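Local coordinates for sugar ABC transporter substrate-binding protein, BlMnBP1 (Bifidobacterium animalis subsp. lactis ATCC 27673, PDB 6I5R), which binds mannobiose and probably delivers beta-manno-oligosaccharides to an ABC transporter for uptake, at residues G151-K156 / W285-M290; K157-A162 / E276-V281. All blocks are in the same frame, centred on the assembly; numbering follows the deposited sequence.

Contact 1: residues G151-K156 / W285-M290. With BMA (beta-D-mannopyranose), chain B; BMA (beta-D-mannopyranose), chain C.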
loop_
_atom_site.group_PDB
_atom_site.type_symbol
_atom_site.label_atom_id
_atom_site.label_comp_id
_atom_site.label_asym_id
_atom_site.label_seq_id
_atom_site.Cartn_x
_atom_site.Cartn_y
_atom_site.Cartn_z
ATOM N N GLY A 151 -6.494 4.689 -4.885
ATOM C CA GLY A 151 -7.338 5.418 -5.815
ATOM C C GLY A 151 -6.923 5.051 -7.196
ATOM O O GLY A 151 -6.420 3.952 -7.446
ATOM N N ILE A 152 -7.159 5.955 -8.138
ATOM C CA ILE A 152 -6.742 5.713 -9.510
ATOM C C ILE A 152 -5.947 6.908 -9.999
ATOM O O ILE A 152 -6.409 8.048 -9.915
ATOM C CB ILE A 152 -7.935 5.421 -10.441
ATOM C CG1 ILE A 152 -8.633 4.127 -9.962
ATOM C CG2 ILE A 152 -7.445 5.300 -11.880
ATOM C CD1 ILE A 152 -9.748 3.637 -10.862
ATOM N N VAL A 153 -4.760 6.642 -10.515
ATOM C CA VAL A 153 -3.984 7.669 -11.194
ATOM C C VAL A 153 -4.453 7.753 -12.635
ATOM O O VAL A 153 -4.587 6.727 -13.310
ATOM C CB VAL A 153 -2.474 7.359 -11.133
ATOM C CG1 VAL A 153 -1.646 8.496 -11.791
ATOM C CG2 VAL A 153 -2.036 7.141 -9.734
ATOM N N TYR A 154 -4.674 8.977 -13.126
ATOM C CA TYR A 154 -5.291 9.135 -14.431
ATOM C C TYR A 154 -4.709 10.357 -15.112
ATOM O O TYR A 154 -4.135 11.241 -14.473
ATOM C CB TYR A 154 -6.819 9.215 -14.315
ATOM C CG TYR A 154 -7.405 10.523 -13.846
ATOM C CD1 TYR A 154 -7.447 10.856 -12.500
ATOM C CD2 TYR A 154 -7.972 11.392 -14.751
ATOM C CE1 TYR A 154 -8.016 12.039 -12.084
ATOM C CE2 TYR A 154 -8.536 12.562 -14.358
ATOM C CZ TYR A 154 -8.550 12.907 -13.041
ATOM O OH TYR A 154 -9.147 14.127 -12.701
ATOM N N ASN A 155 -4.788 10.351 -16.426
ATOM C CA ASN A 155 -4.278 11.453 -17.229
ATOM C C ASN A 155 -5.453 12.346 -17.627
ATOM O O ASN A 155 -6.314 11.934 -18.409
ATOM C CB ASN A 155 -3.533 10.939 -18.455
ATOM C CG ASN A 155 -2.922 12.072 -19.263
ATOM O OD1 ASN A 155 -3.632 12.974 -19.682
ATOM N ND2 ASN A 155 -1.595 12.043 -19.455
ATOM N N LYS A 156 -5.448 13.578 -17.109
ATOM C CA LYS A 156 -6.537 14.525 -17.338
ATOM C C LYS A 156 -6.660 14.932 -18.797
ATOM O O LYS A 156 -7.767 15.219 -19.259
ATOM C CB LYS A 156 -6.308 15.768 -16.495
ATOM C CG LYS A 156 -6.091 15.474 -15.042
ATOM C CD LYS A 156 -5.543 16.694 -14.294
ATOM C CE LYS A 156 -5.898 16.653 -12.831
ATOM N NZ LYS A 156 -5.796 18.020 -12.184
ATOM N N TRP A 285 0.809 7.187 -3.498
ATOM C CA TRP A 285 2.262 7.277 -3.588
ATOM C C TRP A 285 2.743 7.347 -5.036
ATOM O O TRP A 285 3.851 7.828 -5.292
ATOM C CB TRP A 285 2.906 6.077 -2.877
ATOM C CG TRP A 285 2.410 4.815 -3.442
ATOM C CD1 TRP A 285 1.387 4.055 -2.970
ATOM C CD2 TRP A 285 2.902 4.147 -4.611
ATOM N NE1 TRP A 285 1.204 2.958 -3.779
ATOM C CE2 TRP A 285 2.111 2.999 -4.796
ATOM C CE3 TRP A 285 3.923 4.418 -5.521
ATOM C CZ2 TRP A 285 2.309 2.127 -5.841
ATOM C CZ3 TRP A 285 4.112 3.552 -6.577
ATOM C CH2 TRP A 285 3.328 2.409 -6.712
ATOM N N ALA A 286 1.919 6.914 -5.990
ATOM C CA ALA A 286 2.336 6.854 -7.383
ATOM C C ALA A 286 2.237 8.204 -8.075
ATOM O O ALA A 286 2.919 8.428 -9.077
ATOM C CB ALA A 286 1.498 5.802 -8.126
ATOM N N VAL A 287 1.440 9.120 -7.527
ATOM C CA VAL A 287 1.229 10.402 -8.199
ATOM C C VAL A 287 2.527 11.147 -8.438
ATOM O O VAL A 287 2.803 11.507 -9.599
ATOM C CB VAL A 287 0.197 11.242 -7.390
ATOM C CG1 VAL A 287 0.023 12.607 -8.014
ATOM C CG2 VAL A 287 -1.129 10.522 -7.336
ATOM N N PRO A 288 3.383 11.391 -7.438
ATOM C CA PRO A 288 4.638 12.106 -7.736
ATOM C C PRO A 288 5.545 11.350 -8.699
ATOM O O PRO A 288 6.271 11.968 -9.483
ATOM C CB PRO A 288 5.290 12.267 -6.349
ATOM C CG PRO A 288 4.738 11.138 -5.527
ATOM C CD PRO A 288 3.278 11.049 -6.003
ATOM N N GLN A 289 5.531 10.022 -8.663
ATOM C CA GLN A 289 6.384 9.260 -9.569
ATOM C C GLN A 289 5.924 9.397 -11.013
ATOM O O GLN A 289 6.748 9.394 -11.941
ATOM C CB GLN A 289 6.387 7.795 -9.155
ATOM C CG GLN A 289 7.006 7.525 -7.812
ATOM C CD GLN A 289 7.148 6.043 -7.494
ATOM O OE1 GLN A 289 7.278 5.210 -8.378
ATOM N NE2 GLN A 289 7.098 5.723 -6.223
ATOM N N MET A 290 4.607 9.410 -11.235
ATOM C CA MET A 290 4.088 9.698 -12.568
ATOM C C MET A 290 4.392 11.137 -12.980
ATOM O O MET A 290 4.722 11.399 -14.135
ATOM C CB MET A 290 2.579 9.468 -12.611
ATOM C CG MET A 290 2.106 8.073 -12.188
ATOM S SD MET A 290 2.744 6.812 -13.258
ATOM C CE MET A 290 2.507 5.323 -12.256
HETATM C C1 BMA B . 6.536 0.012 -5.183
HETATM C C2 BMA B . 6.111 -1.376 -4.614
HETATM C C3 BMA B . 4.783 -1.218 -3.940
HETATM C C4 BMA B . 4.767 -0.015 -3.002
HETATM C C5 BMA B . 5.190 1.257 -3.737
HETATM C C6 BMA B . 5.257 2.451 -2.804
HETATM O O2 BMA B . 6.987 -1.794 -3.569
HETATM O O3 BMA B . 4.396 -2.382 -3.203
HETATM O O4 BMA B . 3.453 0.147 -2.539
HETATM O O5 BMA B . 6.509 1.038 -4.265
HETATM O O6 BMA B . 6.274 2.257 -1.807
HETATM C C1 BMA C . 10.562 1.708 -8.009
HETATM C C2 BMA C . 9.524 2.660 -7.361
HETATM C C3 BMA C . 8.767 1.911 -6.272
HETATM C C4 BMA C . 8.334 0.547 -6.744
HETATM C C5 BMA C . 9.504 -0.218 -7.377
HETATM C C6 BMA C . 9.101 -1.601 -7.827
HETATM O O1 BMA C . 11.059 2.451 -9.074
HETATM O O2 BMA C . 8.545 3.002 -8.394
HETATM O O3 BMA C . 7.669 2.627 -5.824
HETATM O O4 BMA C . 7.839 -0.220 -5.645
HETATM O O5 BMA C . 9.999 0.539 -8.470
HETATM O O6 BMA C . 10.324 -2.325 -8.002
#
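The back of a sugar-binding cleft, where a helix beside the ligand packs against the central sheet, is the setting in which Val153 of strand 139-155 meets Ala286, Val287 and Met290 of helix 286-291. Strand and helix run nearly parallel here, their short axes 9.5 Å apart at an angle of 18°. No hydrogen bond joins them, and the contact is apolar throughout. Val153 carries it with both branches: CG1, anti to the backbone N (chi1 -177°), touches CG of Met290 at 3.8 Å, while CG2 lies 4.1 Å from CB of Ala286 and 4.2 Å from CG2 of Val287. Met290 touches with its CG methylene, and the two side chains meet at a slant. Met272 of helix 265-273 and Ile300 of strand 300-304 also pack on Val153.

The other side of the same helical turn serves the ligand. Ala286 links the two, because its CB also lies under one face of the Trp285 indole, offset toward the rim. Over the centre of the opposite face sits C6 of the chain B mannose, 3.4 Å from CD2 of Trp285, in a CH-pi contact. Gln289, extended beyond CG, offers its amide to two adjacent hydroxyls of the chain C mannose. O2 of this sugar donates to OE1 of Gln289 over a short 2.5 Å, and NE2 of Gln289 donates to sugar O3 at 3.2 Å, nearly straight at 164°. Lys269 adds a weak hydrogen bond to OE1, which probably helps to fix the amide's rotation. Lys269, Trp265, Glu266, Asp320 and Asn45 also hydrogen-bond to the mannobiose. Aromatic faces combined with paired hydrogen bonds to neighbouring hydroxyls characterise the carbohydrate sites of ABC-transporter solute-binding proteins.

Contact 2: residues K157-A162 / E276-V281. With ZN (zinc ion), chain K.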
loop_
_atom_site.group_PDB
_atom_site.type_symbol
_atom_site.label_atom_id
_atom_site.label_comp_id
_atom_site.label_asym_id
_atom_site.label_seq_id
_atom_site.Cartn_x
_atom_site.Cartn_y
_atom_site.Cartn_z
ATOM N N LYS A 157 -5.539 15.035 -19.515
ATOM C CA LYS A 157 -5.604 15.396 -20.919
ATOM C C LYS A 157 -6.254 14.294 -21.734
ATOM O O LYS A 157 -7.044 14.571 -22.636
ATOM C CB LYS A 157 -4.213 15.695 -21.448
ATOM C CG LYS A 157 -4.138 15.898 -22.956
ATOM C CD LYS A 157 -2.749 16.331 -23.403
ATOM C CE LYS A 157 -2.641 16.388 -24.935
ATOM N NZ LYS A 157 -2.452 15.030 -25.571
ATOM N N VAL A 158 -5.913 13.040 -21.447
ATOM C CA VAL A 158 -6.570 11.933 -22.132
ATOM C C VAL A 158 -8.058 11.918 -21.828
ATOM O O VAL A 158 -8.886 11.651 -22.709
ATOM C CB VAL A 158 -5.915 10.601 -21.737
ATOM C CG1 VAL A 158 -6.722 9.427 -22.326
ATOM C CG2 VAL A 158 -4.477 10.582 -22.212
ATOM N N PHE A 159 -8.425 12.165 -20.575
ATOM C CA PHE A 159 -9.842 12.224 -20.221
ATOM C C PHE A 159 -10.572 13.318 -21.001
ATOM O O PHE A 159 -11.688 13.103 -21.493
ATOM C CB PHE A 159 -9.981 12.419 -18.703
ATOM C CG PHE A 159 -9.975 11.116 -17.915
ATOM C CD1 PHE A 159 -9.032 10.131 -18.157
ATOM C CD2 PHE A 159 -10.919 10.891 -16.941
ATOM C CE1 PHE A 159 -9.055 8.946 -17.449
ATOM C CE2 PHE A 159 -10.960 9.710 -16.263
ATOM C CZ PHE A 159 -10.002 8.742 -16.503
ATOM N N GLU A 160 -9.953 14.494 -21.140
ATOM C CA GLU A 160 -10.578 15.569 -21.912
ATOM C C GLU A 160 -10.711 15.183 -23.380
ATOM O O GLU A 160 -11.743 15.468 -24.010
ATOM C CB GLU A 160 -9.765 16.858 -21.739
ATOM C CG GLU A 160 -10.397 18.143 -22.322
ATOM C CD GLU A 160 -11.632 18.679 -21.549
ATOM O OE1 GLU A 160 -11.540 19.137 -20.389
ATOM O OE2 GLU A 160 -12.734 18.685 -22.118
ATOM N N GLU A 161 -9.704 14.500 -23.938
ATOM C CA GLU A 161 -9.797 14.083 -25.334
ATOM C C GLU A 161 -10.935 13.091 -25.530
ATOM O O GLU A 161 -11.589 13.078 -26.577
ATOM C CB GLU A 161 -8.476 13.472 -25.788
ATOM C CG GLU A 161 -8.471 13.019 -27.228
ATOM C CD GLU A 161 -8.318 14.154 -28.235
ATOM O OE1 GLU A 161 -8.300 15.344 -27.848
ATOM O OE2 GLU A 161 -8.226 13.859 -29.437
ATOM N N ALA A 162 -11.154 12.221 -24.545
ATOM C CA ALA A 162 -12.229 11.244 -24.593
ATOM C C ALA A 162 -13.602 11.870 -24.361
ATOM O O ALA A 162 -14.631 11.213 -24.580
ATOM C CB ALA A 162 -11.944 10.154 -23.553
ATOM N N GLU A 276 -0.045 8.204 -23.006
ATOM C CA GLU A 276 -0.137 6.921 -23.694
ATOM C C GLU A 276 -0.847 5.882 -22.849
ATOM O O GLU A 276 -1.215 4.819 -23.364
ATOM C CB GLU A 276 1.257 6.388 -24.039
ATOM C CG GLU A 276 2.044 7.324 -24.900
ATOM C CD GLU A 276 3.419 6.804 -25.238
ATOM O OE1 GLU A 276 3.612 5.573 -25.389
ATOM O OE2 GLU A 276 4.324 7.647 -25.325
ATOM N N ILE A 277 -1.030 6.178 -21.573
ATOM C CA ILE A 277 -1.845 5.379 -20.670
ATOM C C ILE A 277 -2.851 6.323 -20.009
ATOM O O ILE A 277 -2.482 7.411 -19.554
ATOM C CB ILE A 277 -1.012 4.687 -19.578
ATOM C CG1 ILE A 277 -0.088 3.589 -20.135
ATOM C CG2 ILE A 277 -1.947 4.135 -18.523
ATOM C CD1 ILE A 277 0.984 3.164 -19.126
ATOM N N ALA A 278 -4.109 5.901 -19.926
ATOM C CA ALA A 278 -5.105 6.792 -19.337
ATOM C C ALA A 278 -5.290 6.578 -17.836
ATOM O O ALA A 278 -5.456 7.547 -17.088
ATOM C CB ALA A 278 -6.459 6.620 -20.023
ATOM N N THR A 279 -5.301 5.325 -17.376
ATOM C CA THR A 279 -5.463 5.063 -15.953
ATOM C C THR A 279 -4.584 3.914 -15.474
ATOM O O THR A 279 -4.258 2.993 -16.222
ATOM C CB THR A 279 -6.912 4.734 -15.590
ATOM O OG1 THR A 279 -7.274 3.466 -16.140
ATOM C CG2 THR A 279 -7.869 5.796 -16.120
ATOM N N MET A 280 -4.208 4.003 -14.204
ATOM C CA MET A 280 -3.564 2.912 -13.486
ATOM C C MET A 280 -4.118 2.884 -12.073
ATOM O O MET A 280 -4.229 3.930 -11.437
ATOM C CB MET A 280 -2.033 3.079 -13.470
ATOM C CG MET A 280 -1.416 2.776 -14.819
ATOM S SD MET A 280 0.368 2.587 -14.769
ATOM C CE MET A 280 0.900 4.274 -15.043
ATOM N N VAL A 281 -4.462 1.694 -11.586
ATOM C CA VAL A 281 -5.092 1.546 -10.283
ATOM C C VAL A 281 -3.946 1.398 -9.289
ATOM O O VAL A 281 -3.382 0.322 -9.119
ATOM C CB VAL A 281 -6.058 0.366 -10.269
ATOM C CG1 VAL A 281 -6.653 0.156 -8.871
ATOM C CG2 VAL A 281 -7.161 0.614 -11.294
HETATM ZN ZN ZN K . -13.320 19.787 -20.299
HETATM O O HOH W 1 -14.327 19.173 -21.315
#
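Val158, in the first turn of helix 156-162, points its side chain at strand 277-283. Its CG1 stands anti to the backbone N (chi1 173°) and meets CB of Ala278 at 3.6 Å, the two methyl groups touching directly. Its backbone N is held by OD1 of Asn155, the N-cap residue of the helix, and its backbone O accepts from N of Ala162 one turn later. Phe159 starts out along the strand rather than at it, but its ring swings round so that CE1 comes within 3.6 Å of CG2 of Thr279. That methyl lies at the ring edge, near its plane, and the two side chains cross at about a right angle; CE1 of Phe159 is also 4.3 Å from CB of Ala278. Here a helix packs on the face of an alpha/beta sheet, its axis running at 119° to the strand and 8.8 Å from it. Ala278 has helix-like backbone angles, a local irregularity in the extended chain that lets the adjacent Ala278 and Thr279 both bring side chains to the helix. The hydroxyl of Thr279 bonds to the carbonyl of Pro189 while its CG2 serves the ring. Ile181 of helix 171-184 packs on Val158, Phe159 and Ala278 alike. Glu160, next in sequence, is exposed and reaches a zinc ion with both carboxylate oxygens, OE1 at 1.9 Å and OE2 at 2.2 Å.

Overall arrangement
Contacts 1 and 2 have centres 11 Å apart and are built from two strand-helix units, each helix following its strand. Along the chain come strand 139-155 and helix 156-162, then, after more than a hundred residues, about half of them helical, strand 277-283 and helix 286-291. The two strands are antiparallel neighbours in one mixed sheet, tied by Val153 O to Met280 N (2.9 Å) and Asn155 N to Ala278 O (3.0 Å). Each helix packs on the strand of the other unit, so the pairing is reciprocal. Contact 1 lies nearer the chain's centre and reaches the mannobiose; contact 2 continues the same buried packing outward to a helix whose far side is exposed.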